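Local atomic coordinates of GH127 beta-L-arabinofuranoside (Geobacillus stearothermophilus, PDB entry 4QK0), a protein that probably hydrolyses beta-L-arabinofuranosidic linkages, releasing L-arabinose from arabinose-containing saccharides, as a glycoside hydrolase of family 127. Residues I424-I428 against H439-G443; L348-G354 against K511-Y515; R25-V29 against M372-G376. All coordinates share one frame; numbering follows the deposited sequence.

Contact 1: residues I424-I428 against H439-G443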
ATOM      1  N   ILE A 424      25.363  -8.494 -23.410  1.00 29.57           N
ATOM      2  CA  ILE A 424      25.676  -7.121 -23.113  1.00 31.57           C
ATOM      3  C   ILE A 424      26.525  -6.496 -24.226  1.00 31.68           C
ATOM      4  O   ILE A 424      26.412  -5.292 -24.513  1.00 34.20           O
ATOM      5  CB  ILE A 424      26.357  -6.975 -21.726  1.00 31.74           C
ATOM      6  CG1 ILE A 424      26.643  -5.523 -21.373  1.00 34.15           C
ATOM      7  CG2 ILE A 424      27.668  -7.680 -21.661  1.00 35.20           C
ATOM      8  CD1 ILE A 424      25.387  -4.754 -21.070  1.00 36.91           C
ATOM      9  N   GLY A 425      27.373  -7.297 -24.844  1.00 31.10           N
ATOM     10  CA  GLY A 425      28.242  -6.827 -25.905  1.00 29.16           C
ATOM     11  C   GLY A 425      27.518  -6.204 -27.070  1.00 28.74           C
ATOM     12  O   GLY A 425      28.034  -5.290 -27.695  1.00 29.77           O
ATOM     13  N   HIS A 426      26.290  -6.635 -27.305  1.00 29.30           N
ATOM     14  CA  HIS A 426      25.476  -6.127 -28.399  1.00 29.38           C
ATOM     15  C   HIS A 426      24.958  -4.715 -28.135  1.00 29.65           C
ATOM     16  O   HIS A 426      24.416  -4.120 -29.030  1.00 28.73           O
ATOM     17  CB  HIS A 426      24.222  -6.944 -28.595  1.00 30.91           C
ATOM     18  CG  HIS A 426      24.440  -8.366 -28.965  1.00 38.13           C
ATOM     19  ND1 HIS A 426      25.610  -9.020 -28.671  1.00 42.18           N
ATOM     20  CD2 HIS A 426      23.619  -9.291 -29.525  1.00 36.68           C
ATOM     21  CE1 HIS A 426      25.525 -10.272 -29.073  1.00 38.70           C
ATOM     22  NE2 HIS A 426      24.328 -10.460 -29.594  1.00 36.03           N
ATOM     23  N   TYR A 427      25.092  -4.185 -26.916  1.00 31.27           N
ATOM     24  CA  TYR A 427      24.547  -2.863 -26.609  1.00 29.32           C
ATOM     25  C   TYR A 427      25.607  -1.765 -26.549  1.00 26.97           C
ATOM     26  O   TYR A 427      25.279  -0.597 -26.388  1.00 28.46           O
ATOM     27  CB  TYR A 427      23.749  -2.889 -25.259  1.00 28.93           C
ATOM     28  CG  TYR A 427      22.563  -3.809 -25.304  1.00 27.57           C
ATOM     29  CD1 TYR A 427      22.729  -5.199 -25.219  1.00 30.59           C
ATOM     30  CD2 TYR A 427      21.286  -3.326 -25.503  1.00 28.18           C
ATOM     31  CE1 TYR A 427      21.648  -6.074 -25.305  1.00 28.48           C
ATOM     32  CE2 TYR A 427      20.202  -4.190 -25.592  1.00 28.10           C
ATOM     33  CZ  TYR A 427      20.397  -5.558 -25.478  1.00 29.24           C
ATOM     34  OH  TYR A 427      19.340  -6.417 -25.549  1.00 28.95           O
ATOM     35  N   ILE A 428      26.869  -2.120 -26.589  1.00 27.73           N
ATOM     36  CA  ILE A 428      27.921  -1.117 -26.387  1.00 26.15           C
ATOM     37  C   ILE A 428      28.022  -0.168 -27.590  1.00 27.07           C
ATOM     38  O   ILE A 428      28.182   1.038 -27.405  1.00 27.82           O
ATOM     39  CB  ILE A 428      29.268  -1.806 -26.146  1.00 28.45           C
ATOM     40  CG1 ILE A 428      29.191  -2.685 -24.893  1.00 31.65           C
ATOM     41  CG2 ILE A 428      30.383  -0.792 -25.955  1.00 28.54           C
ATOM     42  CD1 ILE A 428      30.374  -3.591 -24.708  1.00 31.36           C
ATOM     43  N   HIS A 439      27.793   3.766 -27.263  1.00 26.13           N
ATOM     44  CA  HIS A 439      26.708   4.020 -26.309  1.00 24.72           C
ATOM     45  C   HIS A 439      27.157   3.838 -24.857  1.00 26.27           C
ATOM     46  O   HIS A 439      26.869   4.681 -24.008  1.00 26.34           O
ATOM     47  CB  HIS A 439      25.571   3.052 -26.493  1.00 23.50           C
ATOM     48  CG  HIS A 439      24.924   3.131 -27.815  1.00 24.72           C
ATOM     49  ND1 HIS A 439      24.718   4.324 -28.471  1.00 26.75           N
ATOM     50  CD2 HIS A 439      24.437   2.160 -28.615  1.00 24.93           C
ATOM     51  CE1 HIS A 439      24.130   4.080 -29.621  1.00 27.28           C
ATOM     52  NE2 HIS A 439      23.933   2.776 -29.724  1.00 28.23           N
ATOM     53  N   LEU A 440      27.873   2.742 -24.590  1.00 28.00           N
ATOM     54  CA  LEU A 440      28.298   2.382 -23.217  1.00 26.80           C
ATOM     55  C   LEU A 440      29.817   2.372 -23.091  1.00 29.61           C
ATOM     56  O   LEU A 440      30.564   2.105 -24.076  1.00 26.30           O
ATOM     57  CB  LEU A 440      27.777   1.004 -22.876  1.00 26.06           C
ATOM     58  CG  LEU A 440      26.247   0.777 -23.023  1.00 24.96           C
ATOM     59  CD1 LEU A 440      25.840  -0.637 -22.708  1.00 22.13           C
ATOM     60  CD2 LEU A 440      25.477   1.702 -22.139  1.00 24.40           C
ATOM     61  N   TYR A 441      30.267   2.765 -21.910  1.00 25.14           N
ATOM     62  CA  TYR A 441      31.668   2.856 -21.623  1.00 27.88           C
ATOM     63  C   TYR A 441      32.071   1.612 -20.799  1.00 30.00           C
ATOM     64  O   TYR A 441      31.830   1.499 -19.625  1.00 31.35           O
ATOM     65  CB  TYR A 441      31.998   4.182 -20.961  1.00 28.40           C
ATOM     66  CG  TYR A 441      31.767   5.292 -21.948  1.00 27.62           C
ATOM     67  CD1 TYR A 441      32.569   5.419 -23.062  1.00 29.55           C
ATOM     68  CD2 TYR A 441      30.704   6.167 -21.819  1.00 29.91           C
ATOM     69  CE1 TYR A 441      32.330   6.407 -24.012  1.00 32.01           C
ATOM     70  CE2 TYR A 441      30.451   7.151 -22.774  1.00 32.69           C
ATOM     71  CZ  TYR A 441      31.302   7.271 -23.863  1.00 31.54           C
ATOM     72  OH  TYR A 441      31.058   8.211 -24.823  1.00 31.18           O
ATOM     73  N   VAL A 442      32.619   0.663 -21.525  1.00 30.72           N
ATOM     74  CA  VAL A 442      32.841  -0.692 -21.072  1.00 34.11           C
ATOM     75  C   VAL A 442      34.122  -1.117 -21.750  1.00 32.63           C
ATOM     76  O   VAL A 442      34.218  -1.011 -22.974  1.00 31.40           O
ATOM     77  CB  VAL A 442      31.745  -1.653 -21.570  1.00 34.72           C
ATOM     78  CG1 VAL A 442      32.061  -3.069 -21.124  1.00 34.99           C
ATOM     79  CG2 VAL A 442      30.380  -1.244 -21.051  1.00 34.98           C
ATOM     80  N   GLY A 443      35.084  -1.558 -20.957  1.00 33.07           N
ATOM     81  CA  GLY A 443      36.324  -2.130 -21.456  1.00 34.91           C
ATOM     82  C   GLY A 443      36.000  -3.208 -22.480  1.00 38.63           C
ATOM     83  O   GLY A 443      35.324  -4.169 -22.171  1.00 35.64           O
TER

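Contact 2: residues L348-G354 against K511-Y515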
ATOM      1  N   LEU A 348      17.020   4.079 -30.002  1.00 25.38           N
ATOM      2  CA  LEU A 348      18.268   4.553 -30.564  1.00 29.92           C
ATOM      3  C   LEU A 348      18.337   4.366 -32.085  1.00 33.86           C
ATOM      4  O   LEU A 348      18.925   5.161 -32.760  1.00 31.22           O
ATOM      5  CB  LEU A 348      19.447   3.832 -29.940  1.00 31.34           C
ATOM      6  CG  LEU A 348      19.784   4.383 -28.558  1.00 32.42           C
ATOM      7  CD1 LEU A 348      20.795   3.483 -27.866  1.00 30.73           C
ATOM      8  CD2 LEU A 348      20.288   5.812 -28.664  1.00 32.32           C
ATOM      9  N   GLU A 349      17.741   3.300 -32.601  1.00 39.63           N
ATOM     10  CA  GLU A 349      17.701   3.068 -34.049  1.00 43.02           C
ATOM     11  C   GLU A 349      16.711   4.001 -34.715  1.00 42.61           C
ATOM     12  O   GLU A 349      16.821   4.306 -35.879  1.00 48.59           O
ATOM     13  CB  GLU A 349      17.387   1.601 -34.335  1.00 45.32           C
ATOM     14  CG  GLU A 349      18.564   0.703 -33.902  1.00 47.28           C
ATOM     15  CD  GLU A 349      18.239  -0.801 -33.860  1.00 52.80           C
ATOM     16  OE1 GLU A 349      17.112  -1.182 -34.278  1.00 42.85           O
ATOM     17  OE2 GLU A 349      19.095  -1.591 -33.382  1.00 46.64           O
ATOM     18  N   LEU A 350      15.778   4.523 -33.947  1.00 39.63           N
ATOM     19  CA  LEU A 350      14.806   5.453 -34.473  1.00 38.98           C
ATOM     20  C   LEU A 350      15.282   6.900 -34.481  1.00 39.06           C
ATOM     21  O   LEU A 350      14.886   7.698 -35.324  1.00 49.81           O
ATOM     22  CB  LEU A 350      13.578   5.339 -33.609  1.00 38.61           C
ATOM     23  CG  LEU A 350      12.303   6.059 -33.967  1.00 37.30           C
ATOM     24  CD1 LEU A 350      11.835   5.635 -35.355  1.00 38.28           C
ATOM     25  CD2 LEU A 350      11.250   5.714 -32.914  1.00 41.58           C
ATOM     26  N   GLU A 351      16.145   7.235 -33.536  1.00 40.55           N
ATOM     27  CA  GLU A 351      16.669   8.561 -33.399  1.00 34.97           C
ATOM     28  C   GLU A 351      17.882   8.472 -32.429  1.00 33.65           C
ATOM     29  O   GLU A 351      17.786   7.964 -31.291  1.00 32.84           O
ATOM     30  CB  GLU A 351      15.572   9.450 -32.882  1.00 42.41           C
ATOM     31  CG  GLU A 351      15.918  10.926 -32.730  1.00 52.96           C
ATOM     32  CD  GLU A 351      15.015  11.613 -31.715  1.00 62.88           C
ATOM     33  OE1 GLU A 351      13.941  11.048 -31.371  1.00 74.79           O
ATOM     34  OE2 GLU A 351      15.391  12.695 -31.206  1.00 72.67           O
HETATM   35  N   MSE A 352      19.002   8.989 -32.875  1.00 25.33           N
HETATM   36  CA  MSE A 352      20.216   8.994 -32.110  1.00 26.22           C
HETATM   37  C   MSE A 352      20.188  10.113 -31.083  1.00 26.84           C
HETATM   38  O   MSE A 352      20.588  11.227 -31.348  1.00 27.30           O
HETATM   39  CB  MSE A 352      21.380   9.104 -33.060  1.00 24.27           C
HETATM   40  CG  MSE A 352      22.645   8.922 -32.240  1.00 30.15           C
HETATM   41 SE   MSE A 352      22.816   7.119 -31.403  1.00 33.20          SE
HETATM   42  CE  MSE A 352      22.287   6.010 -32.916  1.00 29.40           C
ATOM     43  N   ASP A 353      19.684   9.799 -29.888  1.00 27.94           N
ATOM     44  CA  ASP A 353      19.594  10.740 -28.785  1.00 27.60           C
ATOM     45  C   ASP A 353      20.192  10.076 -27.531  1.00 28.06           C
ATOM     46  O   ASP A 353      19.744   9.003 -27.077  1.00 27.13           O
ATOM     47  CB  ASP A 353      18.136  11.133 -28.590  1.00 30.33           C
ATOM     48  CG  ASP A 353      17.957  12.253 -27.617  1.00 32.85           C
ATOM     49  OD1 ASP A 353      18.743  12.399 -26.615  1.00 30.22           O
ATOM     50  OD2 ASP A 353      17.006  13.006 -27.853  1.00 39.81           O
ATOM     51  N   GLY A 354      21.216  10.704 -27.002  1.00 24.47           N
ATOM     52  CA  GLY A 354      21.858  10.273 -25.783  1.00 28.58           C
ATOM     53  C   GLY A 354      20.882   9.989 -24.629  1.00 30.11           C
ATOM     54  O   GLY A 354      21.155   9.120 -23.819  1.00 28.33           O
ATOM     55  N   LYS A 511      22.261  16.220 -29.611  1.00 32.70           N
ATOM     56  CA  LYS A 511      21.381  15.328 -28.838  1.00 30.50           C
ATOM     57  C   LYS A 511      22.155  14.316 -28.026  1.00 26.34           C
ATOM     58  O   LYS A 511      21.955  13.111 -28.171  1.00 25.75           O
ATOM     59  CB  LYS A 511      20.423  14.611 -29.760  1.00 34.55           C
ATOM     60  CG  LYS A 511      19.470  15.570 -30.430  1.00 36.63           C
ATOM     61  CD  LYS A 511      18.495  14.814 -31.301  1.00 40.52           C
ATOM     62  CE  LYS A 511      17.326  15.706 -31.651  1.00 49.43           C
ATOM     63  NZ  LYS A 511      16.285  14.890 -32.312  1.00 50.35           N
ATOM     64  N   GLY A 512      23.104  14.821 -27.256  1.00 25.31           N
ATOM     65  CA  GLY A 512      23.879  14.012 -26.341  1.00 28.40           C
ATOM     66  C   GLY A 512      24.944  13.125 -26.926  1.00 26.39           C
ATOM     67  O   GLY A 512      25.536  12.345 -26.191  1.00 28.09           O
ATOM     68  N   TYR A 513      25.252  13.270 -28.216  1.00 30.00           N
ATOM     69  CA  TYR A 513      26.393  12.539 -28.845  1.00 28.53           C
ATOM     70  C   TYR A 513      27.366  13.551 -29.411  1.00 28.95           C
ATOM     71  O   TYR A 513      26.970  14.471 -30.099  1.00 29.90           O
ATOM     72  CB  TYR A 513      25.933  11.572 -29.947  1.00 26.30           C
ATOM     73  CG  TYR A 513      25.420  10.269 -29.400  1.00 25.72           C
ATOM     74  CD1 TYR A 513      24.108  10.160 -28.934  1.00 25.10           C
ATOM     75  CD2 TYR A 513      26.261   9.161 -29.263  1.00 27.76           C
ATOM     76  CE1 TYR A 513      23.615   8.978 -28.427  1.00 24.10           C
ATOM     77  CE2 TYR A 513      25.801   7.992 -28.685  1.00 28.27           C
ATOM     78  CZ  TYR A 513      24.466   7.910 -28.259  1.00 26.73           C
ATOM     79  OH  TYR A 513      23.976   6.741 -27.735  1.00 25.43           O
ATOM     80  N   ALA A 514      28.652  13.388 -29.110  1.00 28.72           N
ATOM     81  CA  ALA A 514      29.704  14.190 -29.771  1.00 28.12           C
ATOM     82  C   ALA A 514      30.104  13.486 -31.098  1.00 30.76           C
ATOM     83  O   ALA A 514      30.515  12.311 -31.089  1.00 30.27           O
ATOM     84  CB  ALA A 514      30.916  14.317 -28.856  1.00 29.62           C
ATOM     85  N   TYR A 515      29.916  14.182 -32.213  1.00 29.65           N
ATOM     86  CA  TYR A 515      30.260  13.650 -33.519  1.00 29.43           C
ATOM     87  C   TYR A 515      31.660  14.078 -33.926  1.00 29.37           C
ATOM     88  O   TYR A 515      31.907  15.239 -34.229  1.00 26.63           O
ATOM     89  CB  TYR A 515      29.258  14.116 -34.533  1.00 30.50           C
ATOM     90  CG  TYR A 515      27.930  13.468 -34.345  1.00 32.47           C
ATOM     91  CD1 TYR A 515      27.057  13.902 -33.354  1.00 34.28           C
ATOM     92  CD2 TYR A 515      27.509  12.428 -35.183  1.00 33.35           C
ATOM     93  CE1 TYR A 515      25.803  13.334 -33.204  1.00 31.69           C
ATOM     94  CE2 TYR A 515      26.274  11.859 -35.034  1.00 33.40           C
ATOM     95  CZ  TYR A 515      25.439  12.320 -34.025  1.00 33.07           C
ATOM     96  OH  TYR A 515      24.225  11.752 -33.878  1.00 33.69           O
TER
HETATM   97  O   HOH W   1      22.810  12.559 -31.886  1.00 26.94           O

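Contact 3: residues R25-V29 against M372-G376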
ATOM      1  N   ARG A  25      32.793 -10.283 -15.150  1.00 27.08           N
ATOM      2  CA  ARG A  25      32.409 -11.041 -13.951  1.00 27.76           C
ATOM      3  C   ARG A  25      30.952 -11.538 -14.024  1.00 26.46           C
ATOM      4  O   ARG A  25      30.661 -12.706 -13.713  1.00 30.16           O
ATOM      5  CB  ARG A  25      32.668 -10.211 -12.684  1.00 30.94           C
ATOM      6  CG  ARG A  25      32.736 -11.043 -11.394  1.00 32.86           C
ATOM      7  CD  ARG A  25      32.542 -10.173 -10.161  1.00 31.49           C
ATOM      8  NE  ARG A  25      31.187  -9.673 -10.102  1.00 29.62           N
ATOM      9  CZ  ARG A  25      30.143 -10.356  -9.651  1.00 30.39           C
ATOM     10  NH1 ARG A  25      30.262 -11.610  -9.212  1.00 30.96           N
ATOM     11  NH2 ARG A  25      28.956  -9.760  -9.599  1.00 30.96           N
ATOM     12  N   TYR A  26      30.028 -10.700 -14.492  1.00 25.80           N
ATOM     13  CA  TYR A  26      28.605 -11.109 -14.571  1.00 25.67           C
ATOM     14  C   TYR A  26      28.375 -12.190 -15.604  1.00 24.99           C
ATOM     15  O   TYR A  26      27.595 -13.144 -15.404  1.00 24.26           O
ATOM     16  CB  TYR A  26      27.701  -9.901 -14.874  1.00 26.37           C
ATOM     17  CG  TYR A  26      27.329  -9.052 -13.658  1.00 25.49           C
ATOM     18  CD1 TYR A  26      26.439  -9.533 -12.715  1.00 24.47           C
ATOM     19  CD2 TYR A  26      27.807  -7.778 -13.497  1.00 26.34           C
ATOM     20  CE1 TYR A  26      26.078  -8.787 -11.607  1.00 23.65           C
ATOM     21  CE2 TYR A  26      27.425  -7.008 -12.406  1.00 31.18           C
ATOM     22  CZ  TYR A  26      26.541  -7.554 -11.452  1.00 25.90           C
ATOM     23  OH  TYR A  26      26.178  -6.839 -10.359  1.00 27.79           O
ATOM     24  N   ILE A  27      29.058 -12.062 -16.727  1.00 24.57           N
ATOM     25  CA  ILE A  27      28.964 -13.101 -17.771  1.00 25.52           C
ATOM     26  C   ILE A  27      29.483 -14.430 -17.273  1.00 23.30           C
ATOM     27  O   ILE A  27      28.873 -15.453 -17.509  1.00 25.79           O
ATOM     28  CB  ILE A  27      29.691 -12.663 -19.061  1.00 30.00           C
ATOM     29  CG1 ILE A  27      28.945 -11.463 -19.625  1.00 33.37           C
ATOM     30  CG2 ILE A  27      29.724 -13.784 -20.084  1.00 28.83           C
ATOM     31  CD1 ILE A  27      29.291 -11.127 -21.044  1.00 35.69           C
ATOM     32  N   ASP A  28      30.589 -14.404 -16.571  1.00 25.66           N
ATOM     33  CA  ASP A  28      31.126 -15.620 -15.976  1.00 31.80           C
ATOM     34  C   ASP A  28      30.165 -16.254 -15.020  1.00 30.77           C
ATOM     35  O   ASP A  28      30.023 -17.485 -15.001  1.00 31.25           O
ATOM     36  CB  ASP A  28      32.467 -15.353 -15.275  1.00 33.51           C
ATOM     37  CG  ASP A  28      33.595 -14.993 -16.288  1.00 39.95           C
ATOM     38  OD1 ASP A  28      33.446 -15.321 -17.495  1.00 41.47           O
ATOM     39  OD2 ASP A  28      34.636 -14.385 -15.885  1.00 54.61           O
ATOM     40  N   VAL A  29      29.502 -15.423 -14.212  1.00 31.65           N
ATOM     41  CA  VAL A  29      28.470 -15.931 -13.303  1.00 27.03           C
ATOM     42  C   VAL A  29      27.324 -16.543 -14.076  1.00 26.34           C
ATOM     43  O   VAL A  29      26.809 -17.622 -13.719  1.00 25.46           O
ATOM     44  CB  VAL A  29      27.965 -14.821 -12.360  1.00 28.60           C
ATOM     45  CG1 VAL A  29      26.666 -15.223 -11.706  1.00 27.55           C
ATOM     46  CG2 VAL A  29      29.022 -14.533 -11.299  1.00 30.76           C
HETATM   47  N   MSE A 372      19.656  -9.795  -9.022  1.00 22.46           N
HETATM   48  CA  MSE A 372      20.411 -10.979  -8.678  1.00 25.28           C
HETATM   49  C   MSE A 372      21.403 -10.674  -7.601  1.00 21.95           C
HETATM   50  O   MSE A 372      21.888  -9.555  -7.465  1.00 19.39           O
HETATM   51  CB  MSE A 372      21.110 -11.675  -9.882  1.00 26.82           C
HETATM   52  CG  MSE A 372      22.130 -10.779 -10.592  1.00 34.74           C
HETATM   53 SE   MSE A 372      23.250 -11.805 -11.897  1.00 46.17          SE
HETATM   54  CE  MSE A 372      22.176 -13.432 -12.007  1.00 30.20           C
ATOM     55  N   ASP A 373      21.694 -11.721  -6.820  1.00 23.49           N
ATOM     56  CA  ASP A 373      22.839 -11.707  -5.892  1.00 27.00           C
ATOM     57  C   ASP A 373      24.093 -11.657  -6.735  1.00 25.56           C
ATOM     58  O   ASP A 373      24.108 -12.168  -7.889  1.00 23.10           O
ATOM     59  CB  ASP A 373      22.905 -13.017  -5.023  1.00 31.81           C
ATOM     60  CG  ASP A 373      21.997 -12.995  -3.749  1.00 34.78           C
ATOM     61  OD1 ASP A 373      21.431 -11.943  -3.335  1.00 28.99           O
ATOM     62  OD2 ASP A 373      21.884 -14.092  -3.114  1.00 44.58           O
ATOM     63  N   LEU A 374      25.147 -11.129  -6.146  1.00 25.51           N
ATOM     64  CA  LEU A 374      26.372 -10.937  -6.864  1.00 29.17           C
ATOM     65  C   LEU A 374      26.904 -12.248  -7.453  1.00 31.51           C
ATOM     66  O   LEU A 374      27.527 -12.207  -8.493  1.00 31.11           O
ATOM     67  CB  LEU A 374      27.400 -10.306  -5.981  1.00 28.85           C
ATOM     68  CG  LEU A 374      27.089  -8.867  -5.584  1.00 31.79           C
ATOM     69  CD1 LEU A 374      27.966  -8.486  -4.407  1.00 30.13           C
ATOM     70  CD2 LEU A 374      27.299  -7.877  -6.747  1.00 28.20           C
ATOM     71  N   ASP A 375      26.645 -13.385  -6.789  1.00 30.69           N
ATOM     72  CA  ASP A 375      27.121 -14.720  -7.240  1.00 31.69           C
ATOM     73  C   ASP A 375      26.124 -15.456  -8.101  1.00 30.48           C
ATOM     74  O   ASP A 375      26.310 -16.644  -8.410  1.00 32.99           O
ATOM     75  CB  ASP A 375      27.552 -15.621  -6.029  1.00 32.91           C
ATOM     76  CG  ASP A 375      26.385 -15.996  -5.094  1.00 38.26           C
ATOM     77  OD1 ASP A 375      25.201 -15.748  -5.411  1.00 38.33           O
ATOM     78  OD2 ASP A 375      26.650 -16.556  -3.998  1.00 46.13           O
ATOM     79  N   GLY A 376      25.016 -14.794  -8.425  1.00 28.98           N
ATOM     80  CA  GLY A 376      24.031 -15.371  -9.305  1.00 27.19           C
ATOM     81  C   GLY A 376      23.187 -16.520  -8.804  1.00 29.94           C
ATOM     82  O   GLY A 376      22.454 -17.151  -9.596  1.00 27.51           O
TER
HETATM   83  O   HOH W   2      24.166  -7.877  -9.019  1.00 25.35           O

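Contact 1: residues I424-I428 against H439-G443
Ile428 O takes the backbone N-H groups of both His439 (N to O 2.8 Å) and Leu440 (N to O 3.3 Å, a weak bond), and Ile428 and Leu440 are the residues whose CA atoms come nearest, 4.7 Å apart. The two loops flank the antiparallel hairpin of strands 429-431 and 436-438, joining an element of the catalytic region to one of the middle region. The stronger bond is fairly straight at the hydrogen, 151°, and His439 N lies almost in line with the C=O bond it meets. Beyond this polar junction the contact is apolar, aliphatic groups meeting one another and the CB of Tyr427. Leu440 sends its CD1 methyl against Tyr427 CB, 4.0 Å away, and Ile424 CD1 reaches the same methyl more loosely. Ile428 divides its two branches: CG2 lies 3.5 Å from Leu440 O, while the CG1 arm, anti to the carbonyl carbon (chi1 -61°), carries CD1 crosswise onto Val442, 3.9 Å from its CB. The branched side chains of Ile428 and Val442 suit a buried apolar seam. Helices 354-365 and 22-42 pack on Ile424 and Val442, helices 334-350 and 354-365 on Tyr427, and Arg345 makes a cation-pi contact with Tyr427. The His439 ring, whose ND1 bonds Tyr513 OH, turns an edge to the other loop, with CD2 3.6 Å from Tyr427 O near the ring plane.

Contact 2: residues L348-G354 against K511-Y515
The selenium of Met352, a selenomethionine, rests on one face of the Tyr513 ring, 3.9 Å from its centroid and 24° off the ring normal, displaced toward the CE1-CZ rim. The side chain leaves with CG anti to the backbone N (chi1 -173°) and then bends twice, a fold that lays CG and the selenium together over the ring: a CH-pi contact beside a Met-aromatic one. A methionine, here carried as selenomethionine, is long and unbranched enough to lie over the ring. The ring's edge faces the backbone, with CE1 3.3 Å from Gly354 N, and its hydroxyl bonds His439. Tyr515 OH lies 3.6 Å from Met352 CG and donates to a water that in turn donates to Met352 O.

Lys511 stretches its chain across Glu351 at about a right angle, and NZ reaches OE2 at 2.6 Å in a salt bridge on the anti side of the carboxylate, well out of its plane. Glu351 OE1 is taken up by Gln293 and Tyr356, which should fix the carboxylate's rotation. In the backbone, Gly354 N donates to Lys511 O, 2.8 Å and nearly straight (170°). Glycine suits Gly354's place, where a CB would come too close to Gly512 O; at Gly512 the positive phi favours glycine, and a CB would be tight against Gly354 CA.

Asp353, N-cap of helix 354-365, caps Lys355 N with OD1. The whole is a helix-to-helix connection, with Met352 at the centre of an inverse gamma turn, docked on the turn and strand start of the middle-domain beta-sheet.

Contact 3: residues R25-V29 against M372-G376
A type I beta turn, Asp373 to Gly376, docks here on one side of helix 22-42, a turn more than 300 residues later in the chain, both within the catalytic domain. Arg25 grips the turn end-on: NH1 (2.9 Å) and NH2 (3.0 Å) both donate to the single oxygen Leu374 O, which lies in the guanidinium plane. The oxygen is approached unevenly, NH1 standing 44° out of the carbonyl plane. The arm starts anti to the backbone N (chi1 -161°) and kinks at chi3, which swings the guanidinium back toward the turn and brings NH2 over a face of the Tyr26 ring. Replacing Arg25 by an alanine removes both donors and would probably leave Leu374 O without these partners and that side of the turn less firmly held. Val29, one helical turn on, fits its CG1 methyl 3.6 Å from Gly376 CA; a side chain on Gly376 would clash with that methyl, and its positive phi also favours glycine. The Tyr26 ring offers its edge to the selenium of the selenomethionine Met372, with CD1 4.0 Å from SE, a Met-aromatic contact. Leu374 CD2 comes 3.9 Å from Tyr26 OH, and that hydroxyl also bonds a water at 2.6 Å. Helix 413-422 packs against these groups, Ile421 touching both Tyr26 and Met372; Val34, later in helix 22-42, packs on Val29 and Met372, and the turn leads from helix 354-365 toward strand 386-387.

How the contacts relate
Contact 1 is the most buried, all of its touching residues being enclosed, whereas contacts 2 and 3 are only partly buried and each includes one exposed residue. Their chemistry follows: aliphatic packing with a shared backbone acceptor in contact 1, a lysine-glutamate salt bridge at the exposed side of contact 2, and an arginine gripping a turn carbonyl in contact 3. Contacts 1 and 2 both join helical-domain elements to the middle domain, and they meet at His439 and Tyr513. Contact 3 stays within the catalytic domain, reaching contact 1 through Ile27 and Ile424 but lying about 18 Å from contact 2 at the nearest atoms.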